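Sulfoquinovosidase (Escherichia coli, PDB 5AEG) hydrolyses sulfoquinovosyl diacylglycerides, the sulfolipids of plants, releasing sulfoquinovose that the bacterium breaks down as a source of carbon and sulfur. Local coordinates at residues I89-N94 against L105-D110; N115-R120 against L215-D220; T180-P185 against T459-Y464; V197-Y202 against D220-R225. All coordinates share one frame; numbering follows the deposited sequence.

Contacts 1, 2 and 4 belong to the N-terminal beta domain, their centres about 8 to 12 Å apart. Contact 1 is a hairpin that closes before the rest begins. Its strand 103-109 pairs with strand 221-228 of contact 4, and the next strand along the chain, 116-122, enters contact 2. Contacts 2 and 4 share Asp220, where strand 212-217 leads into strand 221-228, and their segments alternate along the chain. Contact 3 joins this domain to the TIM barrel that carries the catalytic residues. It lies about 27 Å from contact 1, centre to centre, but touches contact 4 where Pro185 O meets Val197 N, which links the beta domain's strands to the interface.

Contact 1: I89-N94 against L105-D110; sequences ISATLN and LELQND
Ala91 to Asn94 run antiparallel to Glu106 to Asn109, the strand axes approaching to 4.6 Å with directions 168° apart. Thr92 with Gln108 and Asn94 with Glu106 are hydrogen-bonded pairs, each closed by two backbone N-H...O bonds. Between and beside them, Leu93 faces Leu107 and Ala91 faces Asn109 as non-hydrogen-bonded pairs. Where the second strand ends, Asp110 N still bonds Ser90 O, but Ser90 N turns to a side chain: it meets Asp110 OD2 at 3.1 Å, from well above the carboxylate plane. Asp110 CG lies between its own backbone N and carbonyl carbon (chi1 51°), which folds it back over Ser90, while OD1 is held by His114 ND1. On the buried face, Leu93 CD1 reaches over to the second strand and packs 3.9 Å from Leu105 CB and 4.1 Å from Leu107 CG. Ala91 CB lies near Leu107 CD2 and 3.6 Å from Asn109 OD1. That oxygen is buried with no polar partner in the model, whereas ND2 of the same amide donates to His114 O. On the face of Thr92 and Glu106 a water spans the strands, 2.9 Å from Thr92 OG1 and donating to Glu106 O at 2.8 Å. Gln108 bends at chi2, and its NE2 serves both Asn109 O and Asp220 OD2. Strand 79-85 flanks the hairpin beside 89-97 and strand 221-228 beside 103-109, while Leu107 and Asn109 pack on Leu39 and Ile41 of strand 39-49 and Ile117 of strand 116-122.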
loop_
_atom_site.group_PDB
_atom_site.type_symbol
_atom_site.label_atom_id
_atom_site.label_comp_id
_atom_site.label_asym_id
_atom_site.label_seq_id
_atom_site.Cartn_x
_atom_site.Cartn_y
_atom_site.Cartn_z
ATOM N N ILE A 89 -33.916 -5.704 21.618
ATOM C CA ILE A 89 -32.686 -5.613 20.778
ATOM C C ILE A 89 -32.898 -4.439 19.851
ATOM O O ILE A 89 -33.906 -4.410 19.133
ATOM C CB ILE A 89 -32.500 -6.926 19.951
ATOM C CG1 ILE A 89 -32.637 -8.130 20.857
ATOM C CG2 ILE A 89 -31.141 -6.953 19.206
ATOM C CD1 ILE A 89 -33.224 -9.345 20.144
ATOM N N SER A 90 -31.957 -3.498 19.821
ATOM C CA SER A 90 -32.130 -2.366 18.989
ATOM C C SER A 90 -30.810 -1.729 18.606
ATOM O O SER A 90 -29.727 -1.972 19.246
ATOM C CB SER A 90 -33.024 -1.313 19.727
ATOM O OG SER A 90 -32.387 -0.904 20.877
ATOM N N ALA A 91 -30.905 -0.862 17.602
ATOM C CA ALA A 91 -29.765 -0.001 17.261
ATOM C C ALA A 91 -30.286 1.316 16.669
ATOM O O ALA A 91 -31.370 1.330 16.130
ATOM C CB ALA A 91 -28.897 -0.717 16.194
ATOM N N THR A 92 -29.488 2.352 16.664
ATOM C CA THR A 92 -29.910 3.632 16.028
ATOM C C THR A 92 -28.979 3.987 14.875
ATOM O O THR A 92 -27.767 3.747 14.946
ATOM C CB THR A 92 -29.891 4.830 16.975
ATOM O OG1 THR A 92 -28.608 4.912 17.493
ATOM C CG2 THR A 92 -30.852 4.635 18.160
ATOM N N LEU A 93 -29.558 4.515 13.817
ATOM C CA LEU A 93 -28.803 5.004 12.663
ATOM C C LEU A 93 -29.174 6.438 12.445
ATOM O O LEU A 93 -30.357 6.745 12.191
ATOM C CB LEU A 93 -29.146 4.178 11.422
ATOM C CG LEU A 93 -28.555 4.713 10.097
ATOM C CD1 LEU A 93 -27.029 4.605 10.160
ATOM C CD2 LEU A 93 -29.127 4.026 8.901
ATOM N N ASN A 94 -28.222 7.328 12.640
ATOM C CA ASN A 94 -28.369 8.702 12.300
ATOM C C ASN A 94 -27.865 8.968 10.882
ATOM O O ASN A 94 -26.731 8.552 10.517
ATOM C CB ASN A 94 -27.609 9.584 13.285
ATOM C CG ASN A 94 -28.445 10.752 13.723
ATOM O OD1 ASN A 94 -29.122 10.645 14.746
ATOM N ND2 ASN A 94 -28.501 11.829 12.904
ATOM N N LEU A 105 -23.358 8.404 7.873
ATOM C CA LEU A 105 -24.193 7.400 8.549
ATOM C C LEU A 105 -23.531 7.027 9.837
ATOM O O LEU A 105 -22.343 6.660 9.866
ATOM C CB LEU A 105 -24.437 6.143 7.716
ATOM C CG LEU A 105 -25.018 6.252 6.322
ATOM C CD1 LEU A 105 -25.309 4.822 5.812
ATOM C CD2 LEU A 105 -26.285 7.087 6.289
ATOM N N GLU A 106 -24.258 7.145 10.941
ATOM C CA GLU A 106 -23.684 6.875 12.254
ATOM C C GLU A 106 -24.544 5.821 12.932
ATOM O O GLU A 106 -25.694 6.104 13.332
ATOM C CB GLU A 106 -23.645 8.137 13.110
ATOM C CG GLU A 106 -22.636 9.173 12.691
ATOM C CD GLU A 106 -22.938 10.514 13.347
ATOM O OE1 GLU A 106 -24.033 11.060 13.088
ATOM O OE2 GLU A 106 -22.114 10.987 14.128
ATOM N N LEU A 107 -23.969 4.632 13.134
ATOM C CA LEU A 107 -24.699 3.499 13.666
ATOM C C LEU A 107 -24.226 3.256 15.078
ATOM O O LEU A 107 -23.020 3.192 15.329
ATOM C CB LEU A 107 -24.377 2.294 12.836
ATOM C CG LEU A 107 -25.469 1.489 12.267
ATOM C CD1 LEU A 107 -24.834 0.488 11.282
ATOM C CD2 LEU A 107 -26.219 0.833 13.407
ATOM N N GLN A 108 -25.161 3.078 16.021
ATOM C CA GLN A 108 -24.790 2.698 17.372
ATOM C C GLN A 108 -25.716 1.595 17.924
ATOM O O GLN A 108 -26.913 1.794 17.986
ATOM C CB GLN A 108 -24.754 3.959 18.252
ATOM C CG GLN A 108 -24.450 3.743 19.745
ATOM C CD GLN A 108 -23.064 3.112 20.003
ATOM O OE1 GLN A 108 -22.024 3.754 19.828
ATOM N NE2 GLN A 108 -23.043 1.819 20.378
ATOM N N ASN A 109 -25.165 0.429 18.278
ATOM C CA ASN A 109 -25.945 -0.675 18.767
ATOM C C ASN A 109 -26.369 -0.303 20.222
ATOM O O ASN A 109 -25.668 0.472 20.892
ATOM C CB ASN A 109 -25.183 -1.982 18.769
ATOM C CG ASN A 109 -24.982 -2.538 17.375
ATOM O OD1 ASN A 109 -25.516 -2.009 16.412
ATOM N ND2 ASN A 109 -24.202 -3.637 17.269
ATOM N N ASP A 110 -27.489 -0.869 20.640
ATOM C CA ASP A 110 -28.052 -0.683 22.008
ATOM C C ASP A 110 -27.065 -0.806 23.103
ATOM O O ASP A 110 -26.977 -0.002 23.972
ATOM C CB ASP A 110 -29.229 -1.679 22.248
ATOM C CG ASP A 110 -28.896 -3.201 21.915
ATOM O OD1 ASP A 110 -27.714 -3.548 21.475
ATOM O OD2 ASP A 110 -29.836 -4.100 22.000
HETATM O O HOH W 1 -26.823 6.534 15.811
#

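Contact 2: N115-R120 against L215-D220; sequences NRIWLR and LALWED
An arginine-tryptophan stack, Arg116 on Trp218, lies at one end of an antiparallel strand pair in the N-terminal beta domain. The guanidinium lies flat on the indole, the planes only 9° apart, with CZ 3.6 Å from the centroid of the five-membered ring and over its face, a cation-pi contact. NE sits above NE1 and CD1, NH2 lies toward CE3, and NH1 approaches CB to 3.4 Å. A bend at chi2 (-77°) turns CD toward the indole, although CB points away from the opposing segment. Two further bonds fix the rotation of the guanidinium: NH1 donates to Asn115 O at 2.8 Å, from above the carbonyl plane, and NH2 forms a salt bridge with Asp59. An alanine here would probably leave Asp59 without this cation and strip the guanidinium from one face of Trp218. Beyond the stack, Ile117 with Leu217 and Leu119 with Leu215 are hydrogen-bonded pairs, each joined by two backbone bonds. Their side chains share one face, where Ile117 CG2 lies 4.0 Å from Leu217 CD1. Ile117 CD1 reaches the loop, 3.4 Å from Glu219 O. On the other face, Ala216 CB approaches the Trp118 ring obliquely, 3.9 Å from CD1, and Lys64 makes a cation-pi contact with the same ring. Asn115 and Arg116 both face Gly42 of the adjoining strand 39-49, forming a classic beta bulge, a common irregularity of antiparallel sheets, here in the galactose mutarotase-like domain of this family 31 glycoside hydrolase.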
loop_
_atom_site.group_PDB
_atom_site.type_symbol
_atom_site.label_atom_id
_atom_site.label_comp_id
_atom_site.label_asym_id
_atom_site.label_seq_id
_atom_site.Cartn_x
_atom_site.Cartn_y
_atom_site.Cartn_z
ATOM N N ASN A 115 -21.309 -6.649 19.735
ATOM C CA ASN A 115 -20.084 -6.219 19.011
ATOM C C ASN A 115 -19.930 -6.719 17.566
ATOM O O ASN A 115 -18.795 -6.901 17.071
ATOM C CB ASN A 115 -18.883 -6.620 19.839
ATOM C CG ASN A 115 -18.669 -8.117 19.897
ATOM O OD1 ASN A 115 -19.549 -8.956 19.591
ATOM N ND2 ASN A 115 -17.439 -8.477 20.201
ATOM N N ARG A 116 -21.048 -6.978 16.915
ATOM C CA ARG A 116 -21.134 -7.337 15.499
ATOM C C ARG A 116 -22.213 -6.482 14.798
ATOM O O ARG A 116 -23.299 -6.222 15.383
ATOM C CB ARG A 116 -21.460 -8.797 15.270
ATOM C CG ARG A 116 -20.440 -9.778 15.864
ATOM C CD ARG A 116 -19.178 -9.847 14.999
ATOM N NE ARG A 116 -18.092 -10.679 15.560
ATOM C CZ ARG A 116 -17.138 -10.278 16.417
ATOM N NH1 ARG A 116 -17.076 -9.073 16.922
ATOM N NH2 ARG A 116 -16.250 -11.165 16.820
ATOM N N ILE A 117 -21.874 -5.981 13.612
ATOM C CA ILE A 117 -22.809 -5.271 12.794
ATOM C C ILE A 117 -22.650 -5.872 11.381
ATOM O O ILE A 117 -21.514 -6.129 10.891
ATOM C CB ILE A 117 -22.546 -3.733 12.760
ATOM C CG1 ILE A 117 -22.867 -3.006 14.049
ATOM C CG2 ILE A 117 -23.198 -3.118 11.490
ATOM C CD1 ILE A 117 -22.078 -1.676 14.229
ATOM N N TRP A 118 -23.765 -6.080 10.697
ATOM C CA TRP A 118 -23.773 -6.333 9.243
ATOM C C TRP A 118 -24.703 -5.337 8.604
ATOM O O TRP A 118 -25.894 -5.279 8.984
ATOM C CB TRP A 118 -24.250 -7.717 8.900
ATOM C CG TRP A 118 -23.508 -8.878 9.455
ATOM C CD1 TRP A 118 -22.656 -9.732 8.727
ATOM C CD2 TRP A 118 -23.509 -9.386 10.809
ATOM N NE1 TRP A 118 -22.149 -10.686 9.559
ATOM C CE2 TRP A 118 -22.656 -10.529 10.828
ATOM C CE3 TRP A 118 -24.162 -9.027 11.980
ATOM C CZ2 TRP A 118 -22.470 -11.301 11.956
ATOM C CZ3 TRP A 118 -23.952 -9.766 13.099
ATOM C CH2 TRP A 118 -23.112 -10.913 13.087
ATOM N N LEU A 119 -24.204 -4.519 7.660
ATOM C CA LEU A 119 -24.999 -3.531 6.996
ATOM C C LEU A 119 -24.937 -3.745 5.523
ATOM O O LEU A 119 -23.831 -3.859 4.988
ATOM C CB LEU A 119 -24.463 -2.160 7.351
ATOM C CG LEU A 119 -25.099 -0.960 6.623
ATOM C CD1 LEU A 119 -26.520 -0.652 7.148
ATOM C CD2 LEU A 119 -24.241 0.284 6.815
ATOM N N ARG A 120 -26.104 -3.816 4.864
ATOM C CA ARG A 120 -26.197 -3.897 3.407
ATOM C C ARG A 120 -26.468 -2.539 2.764
ATOM O O ARG A 120 -27.395 -1.758 3.121
ATOM C CB ARG A 120 -27.186 -4.974 2.894
ATOM C CG ARG A 120 -26.994 -6.345 3.472
ATOM C CD ARG A 120 -27.924 -7.368 2.906
ATOM N NE ARG A 120 -27.497 -8.685 3.316
ATOM C CZ ARG A 120 -28.156 -9.791 2.973
ATOM N NH1 ARG A 120 -29.261 -9.718 2.270
ATOM N NH2 ARG A 120 -27.727 -10.965 3.345
ATOM N N LEU A 215 -21.249 -5.065 4.413
ATOM C CA LEU A 215 -20.146 -4.636 5.215
ATOM C C LEU A 215 -20.326 -5.183 6.623
ATOM O O LEU A 215 -21.292 -4.790 7.340
ATOM C CB LEU A 215 -20.108 -3.150 5.255
ATOM C CG LEU A 215 -20.227 -2.390 3.911
ATOM C CD1 LEU A 215 -19.990 -0.924 4.205
ATOM C CD2 LEU A 215 -19.259 -2.875 2.906
ATOM N N ALA A 216 -19.415 -6.046 7.019
ATOM C CA ALA A 216 -19.374 -6.633 8.347
ATOM C C ALA A 216 -18.326 -5.956 9.213
ATOM O O ALA A 216 -17.157 -5.795 8.788
ATOM C CB ALA A 216 -19.168 -8.108 8.281
ATOM N N LEU A 217 -18.745 -5.510 10.411
ATOM C CA LEU A 217 -17.845 -4.896 11.352
ATOM C C LEU A 217 -17.844 -5.656 12.689
ATOM O O LEU A 217 -18.907 -6.092 13.182
ATOM C CB LEU A 217 -18.186 -3.424 11.660
ATOM C CG LEU A 217 -18.211 -2.407 10.554
ATOM C CD1 LEU A 217 -19.548 -2.368 9.924
ATOM C CD2 LEU A 217 -17.848 -1.059 11.120
ATOM N N TRP A 218 -16.663 -5.774 13.292
ATOM C CA TRP A 218 -16.533 -6.344 14.635
ATOM C C TRP A 218 -16.494 -5.219 15.636
ATOM O O TRP A 218 -15.487 -4.982 16.323
ATOM C CB TRP A 218 -15.308 -7.223 14.743
ATOM C CG TRP A 218 -15.468 -8.468 13.972
ATOM C CD1 TRP A 218 -16.416 -8.721 13.052
ATOM C CD2 TRP A 218 -14.570 -9.602 13.949
ATOM N NE1 TRP A 218 -16.266 -9.981 12.550
ATOM C CE2 TRP A 218 -15.101 -10.521 13.052
ATOM C CE3 TRP A 218 -13.414 -9.941 14.662
ATOM C CZ2 TRP A 218 -14.512 -11.775 12.826
ATOM C CZ3 TRP A 218 -12.806 -11.186 14.418
ATOM C CH2 TRP A 218 -13.365 -12.083 13.528
ATOM N N GLU A 219 -17.573 -4.465 15.705
ATOM C CA GLU A 219 -17.699 -3.398 16.679
ATOM C C GLU A 219 -19.210 -3.143 16.883
ATOM O O GLU A 219 -20.039 -3.646 16.134
ATOM C CB GLU A 219 -17.002 -2.118 16.244
ATOM C CG GLU A 219 -16.485 -1.271 17.388
ATOM C CD GLU A 219 -15.431 -0.261 17.020
ATOM O OE1 GLU A 219 -14.805 -0.293 15.907
ATOM O OE2 GLU A 219 -15.211 0.614 17.883
ATOM N N ASP A 220 -19.516 -2.462 17.980
ATOM C CA ASP A 220 -20.864 -2.047 18.321
ATOM C C ASP A 220 -21.288 -0.746 17.774
ATOM O O ASP A 220 -22.459 -0.335 17.977
ATOM C CB ASP A 220 -20.931 -1.966 19.872
ATOM C CG ASP A 220 -20.035 -0.852 20.413
ATOM O OD1 ASP A 220 -18.803 -0.955 20.278
ATOM O OD2 ASP A 220 -20.536 0.194 20.843
#

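Contact 3: T180-P185 against T459-Y464; sequences TFFPQP and TGSQKY
Thr459 opens the approach to a short helix by setting OG1 against Gln184, 3.4 Å from CG. The two side chains cross at about a right angle, and Thr459 OG1 also lies near Pro185 CD. Gly460 follows at the N-cap position. Its phi of 107° would jam a CB against the preceding carbonyl oxygen, so the backbone itself calls for glycine, and its O takes bonds from both Lys463 N and Tyr464 N. Ser461 begins the helix and turns CB toward the Phe182 ring, meeting CZ at 3.7 Å, while its OG bonds Ser458 O. Gln462 supplies the hydrogen bond across the contact. NE2 donates to Gln184 OE1 at 2.9 Å, nearly straight and in the plane of its own amide, and the two amides meet tip to tip with planes 84° apart. Gln184 reaches it on an extended chain, CG anti to the backbone N (chi1 -168°). Both ends of the Gln462 amide are engaged: NE2 also donates to Thr496 O, and OE1 accepts from Gly460 N at 2.9 Å, which would fix its flip. Gln184 NE2 bonds Thr186 OG1. The Phe182 side chain lies about 8 Å from that of Glu408, probably an active-site residue, as in relatives. The contact thus joins strand 183-184 of the beta domain to helix 461-464 of the TIM barrel, with helix 422-444 behind Ser461 and strands 193-197 and 203-206 against Pro185.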
loop_
_atom_site.group_PDB
_atom_site.type_symbol
_atom_site.label_atom_id
_atom_site.label_comp_id
_atom_site.label_asym_id
_atom_site.label_seq_id
_atom_site.Cartn_x
_atom_site.Cartn_y
_atom_site.Cartn_z
ATOM N N THR A 180 -2.943 -8.567 2.759
ATOM C CA THR A 180 -2.184 -7.362 2.531
ATOM C C THR A 180 -1.807 -6.666 3.808
ATOM O O THR A 180 -2.532 -6.721 4.825
ATOM C CB THR A 180 -3.052 -6.374 1.643
ATOM O OG1 THR A 180 -2.402 -5.117 1.478
ATOM C CG2 THR A 180 -4.442 -6.152 2.191
ATOM N N PHE A 181 -0.737 -5.926 3.680
ATOM C CA PHE A 181 -0.264 -5.080 4.702
ATOM C C PHE A 181 -0.912 -3.686 4.699
ATOM O O PHE A 181 -0.580 -2.927 5.575
ATOM C CB PHE A 181 1.264 -4.967 4.755
ATOM C CG PHE A 181 1.950 -5.090 3.444
ATOM C CD1 PHE A 181 1.664 -4.211 2.438
ATOM C CD2 PHE A 181 2.834 -6.137 3.221
ATOM C CE1 PHE A 181 2.215 -4.392 1.163
ATOM C CE2 PHE A 181 3.464 -6.310 1.931
ATOM C CZ PHE A 181 3.065 -5.479 0.919
ATOM N N PHE A 182 -1.799 -3.376 3.735
ATOM C CA PHE A 182 -2.430 -2.037 3.649
ATOM C C PHE A 182 -3.867 -2.306 3.173
ATOM O O PHE A 182 -4.240 -1.859 2.103
ATOM C CB PHE A 182 -1.635 -1.124 2.719
ATOM C CG PHE A 182 -2.004 0.349 2.752
ATOM C CD1 PHE A 182 -3.224 0.850 3.300
ATOM C CD2 PHE A 182 -1.175 1.229 2.110
ATOM C CE1 PHE A 182 -3.485 2.183 3.255
ATOM C CE2 PHE A 182 -1.415 2.607 2.113
ATOM C CZ PHE A 182 -2.601 3.050 2.649
ATOM N N PRO A 183 -4.672 -3.044 3.961
ATOM C CA PRO A 183 -6.093 -3.062 3.670
ATOM C C PRO A 183 -6.664 -1.731 4.187
ATOM O O PRO A 183 -6.079 -1.115 5.074
ATOM C CB PRO A 183 -6.641 -4.222 4.528
ATOM C CG PRO A 183 -5.722 -4.189 5.742
ATOM C CD PRO A 183 -4.401 -3.609 5.293
ATOM N N GLN A 184 -7.746 -1.248 3.612
ATOM C CA GLN A 184 -8.336 -0.014 4.113
ATOM C C GLN A 184 -9.865 -0.111 3.876
ATOM O O GLN A 184 -10.277 -0.557 2.827
ATOM C CB GLN A 184 -7.778 1.240 3.439
ATOM C CG GLN A 184 -8.223 2.515 4.205
ATOM C CD GLN A 184 -7.562 3.759 3.749
ATOM O OE1 GLN A 184 -6.343 3.838 3.759
ATOM N NE2 GLN A 184 -8.341 4.747 3.380
ATOM N N PRO A 185 -10.702 0.392 4.854
ATOM C CA PRO A 185 -12.171 0.272 4.742
ATOM C C PRO A 185 -12.758 1.433 3.962
ATOM O O PRO A 185 -13.547 2.220 4.490
ATOM C CB PRO A 185 -12.622 0.235 6.219
ATOM C CG PRO A 185 -11.624 1.069 6.882
ATOM C CD PRO A 185 -10.294 0.704 6.221
ATOM N N THR A 459 -5.675 4.022 7.155
ATOM C CA THR A 459 -6.316 5.324 6.992
ATOM C C THR A 459 -5.456 6.453 7.518
ATOM O O THR A 459 -5.045 6.425 8.655
ATOM C CB THR A 459 -7.711 5.310 7.656
ATOM O OG1 THR A 459 -8.537 4.300 7.057
ATOM C CG2 THR A 459 -8.322 6.637 7.521
ATOM N N GLY A 460 -5.103 7.406 6.656
ATOM C CA GLY A 460 -4.187 8.504 6.995
ATOM C C GLY A 460 -2.794 8.411 6.385
ATOM O O GLY A 460 -2.039 9.407 6.321
ATOM N N SER A 461 -2.378 7.199 5.974
ATOM C CA SER A 461 -1.118 7.042 5.203
ATOM C C SER A 461 -1.111 7.928 3.956
ATOM O O SER A 461 -0.085 8.337 3.444
ATOM C CB SER A 461 -0.892 5.536 4.822
ATOM O OG SER A 461 -0.562 4.850 6.024
ATOM N N GLN A 462 -2.296 8.237 3.458
ATOM C CA GLN A 462 -2.430 9.174 2.353
ATOM C C GLN A 462 -1.782 10.573 2.620
ATOM O O GLN A 462 -1.310 11.229 1.683
ATOM C CB GLN A 462 -3.894 9.356 2.006
ATOM C CG GLN A 462 -4.628 8.159 1.457
ATOM C CD GLN A 462 -5.022 7.136 2.502
ATOM O OE1 GLN A 462 -4.969 7.404 3.724
ATOM N NE2 GLN A 462 -5.419 5.953 2.032
ATOM N N LYS A 463 -1.807 11.015 3.869
ATOM C CA LYS A 463 -1.098 12.267 4.274
ATOM C C LYS A 463 0.357 11.944 4.729
ATOM O O LYS A 463 1.320 12.657 4.395
ATOM C CB LYS A 463 -1.808 12.923 5.486
ATOM C CG LYS A 463 -1.156 14.256 5.945
ATOM C CD LYS A 463 -2.112 14.929 6.932
ATOM C CE LYS A 463 -1.567 16.149 7.680
ATOM N NZ LYS A 463 -0.536 16.863 6.897
ATOM N N TYR A 464 0.483 10.889 5.522
ATOM C CA TYR A 464 1.706 10.688 6.272
ATOM C C TYR A 464 2.788 9.846 5.591
ATOM O O TYR A 464 3.932 10.016 5.955
ATOM C CB TYR A 464 1.380 10.076 7.637
ATOM C CG TYR A 464 0.537 10.997 8.508
ATOM C CD1 TYR A 464 0.905 12.329 8.704
ATOM C CD2 TYR A 464 -0.652 10.548 9.054
ATOM C CE1 TYR A 464 0.125 13.186 9.496
ATOM C CE2 TYR A 464 -1.436 11.391 9.830
ATOM C CZ TYR A 464 -1.039 12.697 10.046
ATOM O OH TYR A 464 -1.836 13.495 10.803
#

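Contact 4: V197-Y202 against D220-R225; sequences VDNSCY and DKATLR
Asp198 and Arg225 form a salt bridge, Arg225 NH2 donating at 2.8 Å to the syn lone pair of Asp198 OD2. The carboxylate comes to the edge of the guanidinium, the two planes 33° apart. Asn199 grips the strand next to it: its ND2 donates to Lys221 O at 2.8 Å, and its OD1 takes a weak bond of 3.3 Å from Thr223 N. ND2 also holds Glu219 OE1. An alanine in place of Asn199 would probably leave Lys221 O and Thr223 N without these mates and Glu219 without its amide donor, loosening the hold of the loop at this point. Asp198 N adds a nearly straight backbone bond to Thr223 O of 2.9 Å. Beside these polar groups, Thr223 CG2 packs 3.5 Å from Asp198 OD2. On the buried side Val197 and Leu224 lie side by side, CG2 to CD2 3.8 Å, as a non-hydrogen-bonded antiparallel pair, and Val197 also touches Leu217 and Phe205. Past this last bridge, the side-chain amide of Asn199, rather than backbone, meets strand 221-228, as at the frayed end of an antiparallel ladder where one chain leaves as a loop.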
loop_
_atom_site.group_PDB
_atom_site.type_symbol
_atom_site.label_atom_id
_atom_site.label_comp_id
_atom_site.label_asym_id
_atom_site.label_seq_id
_atom_site.Cartn_x
_atom_site.Cartn_y
_atom_site.Cartn_z
ATOM N N VAL A 197 -15.107 4.275 5.902
ATOM C CA VAL A 197 -15.594 3.846 7.234
ATOM C C VAL A 197 -14.509 4.225 8.261
ATOM O O VAL A 197 -13.297 3.931 8.108
ATOM C CB VAL A 197 -15.970 2.386 7.289
ATOM C CG1 VAL A 197 -16.407 1.923 8.692
ATOM C CG2 VAL A 197 -17.027 2.016 6.269
ATOM N N ASP A 198 -14.911 4.888 9.326
ATOM C CA ASP A 198 -13.924 5.400 10.275
ATOM C C ASP A 198 -13.345 4.318 11.145
ATOM O O ASP A 198 -12.237 4.451 11.661
ATOM C CB ASP A 198 -14.509 6.454 11.237
ATOM C CG ASP A 198 -14.704 7.783 10.601
ATOM O OD1 ASP A 198 -14.203 8.087 9.492
ATOM O OD2 ASP A 198 -15.345 8.601 11.272
ATOM N N ASN A 199 -14.025 3.245 11.322
ATOM C CA ASN A 199 -13.523 2.290 12.318
ATOM C C ASN A 199 -12.153 1.649 11.962
ATOM O O ASN A 199 -11.775 1.599 10.780
ATOM C CB ASN A 199 -14.516 1.166 12.352
ATOM C CG ASN A 199 -15.931 1.607 12.722
ATOM O OD1 ASN A 199 -16.504 2.516 12.087
ATOM N ND2 ASN A 199 -16.525 0.877 13.716
ATOM N N SER A 200 -11.481 1.065 12.942
ATOM C CA SER A 200 -10.247 0.268 12.706
ATOM C C SER A 200 -10.350 -1.158 13.208
ATOM O O SER A 200 -9.389 -1.905 13.203
ATOM C CB SER A 200 -9.033 0.996 13.266
ATOM O OG SER A 200 -9.132 1.016 14.674
ATOM N N CYS A 201 -11.531 -1.585 13.632
ATOM C CA CYS A 201 -11.797 -2.972 13.950
ATOM C C CYS A 201 -11.657 -3.889 12.756
ATOM O O CYS A 201 -11.628 -3.384 11.616
ATOM C CB CYS A 201 -13.217 -3.122 14.560
ATOM S SG CYS A 201 -14.527 -2.539 13.439
ATOM N N TYR A 202 -11.604 -5.225 12.979
ATOM C CA TYR A 202 -11.785 -6.189 11.901
ATOM C C TYR A 202 -13.023 -5.838 11.112
ATOM O O TYR A 202 -14.070 -5.531 11.728
ATOM C CB TYR A 202 -11.902 -7.587 12.441
ATOM C CG TYR A 202 -12.104 -8.614 11.362
ATOM C CD1 TYR A 202 -13.359 -8.906 10.895
ATOM C CD2 TYR A 202 -10.988 -9.232 10.686
ATOM C CE1 TYR A 202 -13.574 -9.838 9.917
ATOM C CE2 TYR A 202 -11.217 -10.175 9.681
ATOM C CZ TYR A 202 -12.495 -10.465 9.302
ATOM O OH TYR A 202 -12.693 -11.420 8.350
ATOM N N ASP A 220 -19.516 -2.462 17.980
ATOM C CA ASP A 220 -20.864 -2.047 18.321
ATOM C C ASP A 220 -21.288 -0.746 17.774
ATOM O O ASP A 220 -22.459 -0.335 17.977
ATOM C CB ASP A 220 -20.931 -1.966 19.872
ATOM C CG ASP A 220 -20.035 -0.852 20.413
ATOM O OD1 ASP A 220 -18.803 -0.955 20.278
ATOM O OD2 ASP A 220 -20.536 0.194 20.843
ATOM N N LYS A 221 -20.410 -0.053 17.033
ATOM C CA LYS A 221 -20.767 1.191 16.406
ATOM C C LYS A 221 -20.064 1.277 15.072
ATOM O O LYS A 221 -19.054 0.591 14.842
ATOM C CB LYS A 221 -20.344 2.349 17.293
ATOM C CG LYS A 221 -18.836 2.639 17.391
ATOM C CD LYS A 221 -18.435 3.463 18.631
ATOM C CE LYS A 221 -17.464 4.614 18.361
ATOM N NZ LYS A 221 -16.111 4.279 17.819
ATOM N N ALA A 222 -20.597 2.093 14.188
ATOM C CA ALA A 222 -19.937 2.351 12.899
ATOM C C ALA A 222 -20.227 3.730 12.397
ATOM O O ALA A 222 -21.359 4.220 12.533
ATOM C CB ALA A 222 -20.413 1.343 11.918
ATOM N N THR A 223 -19.242 4.344 11.760
ATOM C CA THR A 223 -19.430 5.619 11.093
ATOM C C THR A 223 -18.942 5.503 9.657
ATOM O O THR A 223 -17.747 5.167 9.456
ATOM C CB THR A 223 -18.591 6.672 11.778
ATOM O OG1 THR A 223 -19.038 6.810 13.151
ATOM C CG2 THR A 223 -18.734 7.976 11.054
ATOM N N LEU A 224 -19.834 5.771 8.714
ATOM C CA LEU A 224 -19.540 5.689 7.282
ATOM C C LEU A 224 -19.796 7.054 6.624
ATOM O O LEU A 224 -20.788 7.709 6.926
ATOM C CB LEU A 224 -20.465 4.682 6.601
ATOM C CG LEU A 224 -20.544 3.282 7.174
ATOM C CD1 LEU A 224 -21.562 3.210 8.330
ATOM C CD2 LEU A 224 -20.857 2.269 6.081
ATOM N N ARG A 225 -18.959 7.441 5.686
ATOM C CA ARG A 225 -19.119 8.719 4.975
ATOM C C ARG A 225 -19.094 8.437 3.516
ATOM O O ARG A 225 -18.317 7.589 3.069
ATOM C CB ARG A 225 -17.942 9.615 5.232
ATOM C CG ARG A 225 -17.975 10.382 6.549
ATOM C CD ARG A 225 -16.548 10.899 6.834
ATOM N NE ARG A 225 -16.206 10.669 8.215
ATOM C CZ ARG A 225 -16.671 11.415 9.195
ATOM N NH1 ARG A 225 -17.428 12.460 8.911
ATOM N NH2 ARG A 225 -16.371 11.122 10.433
#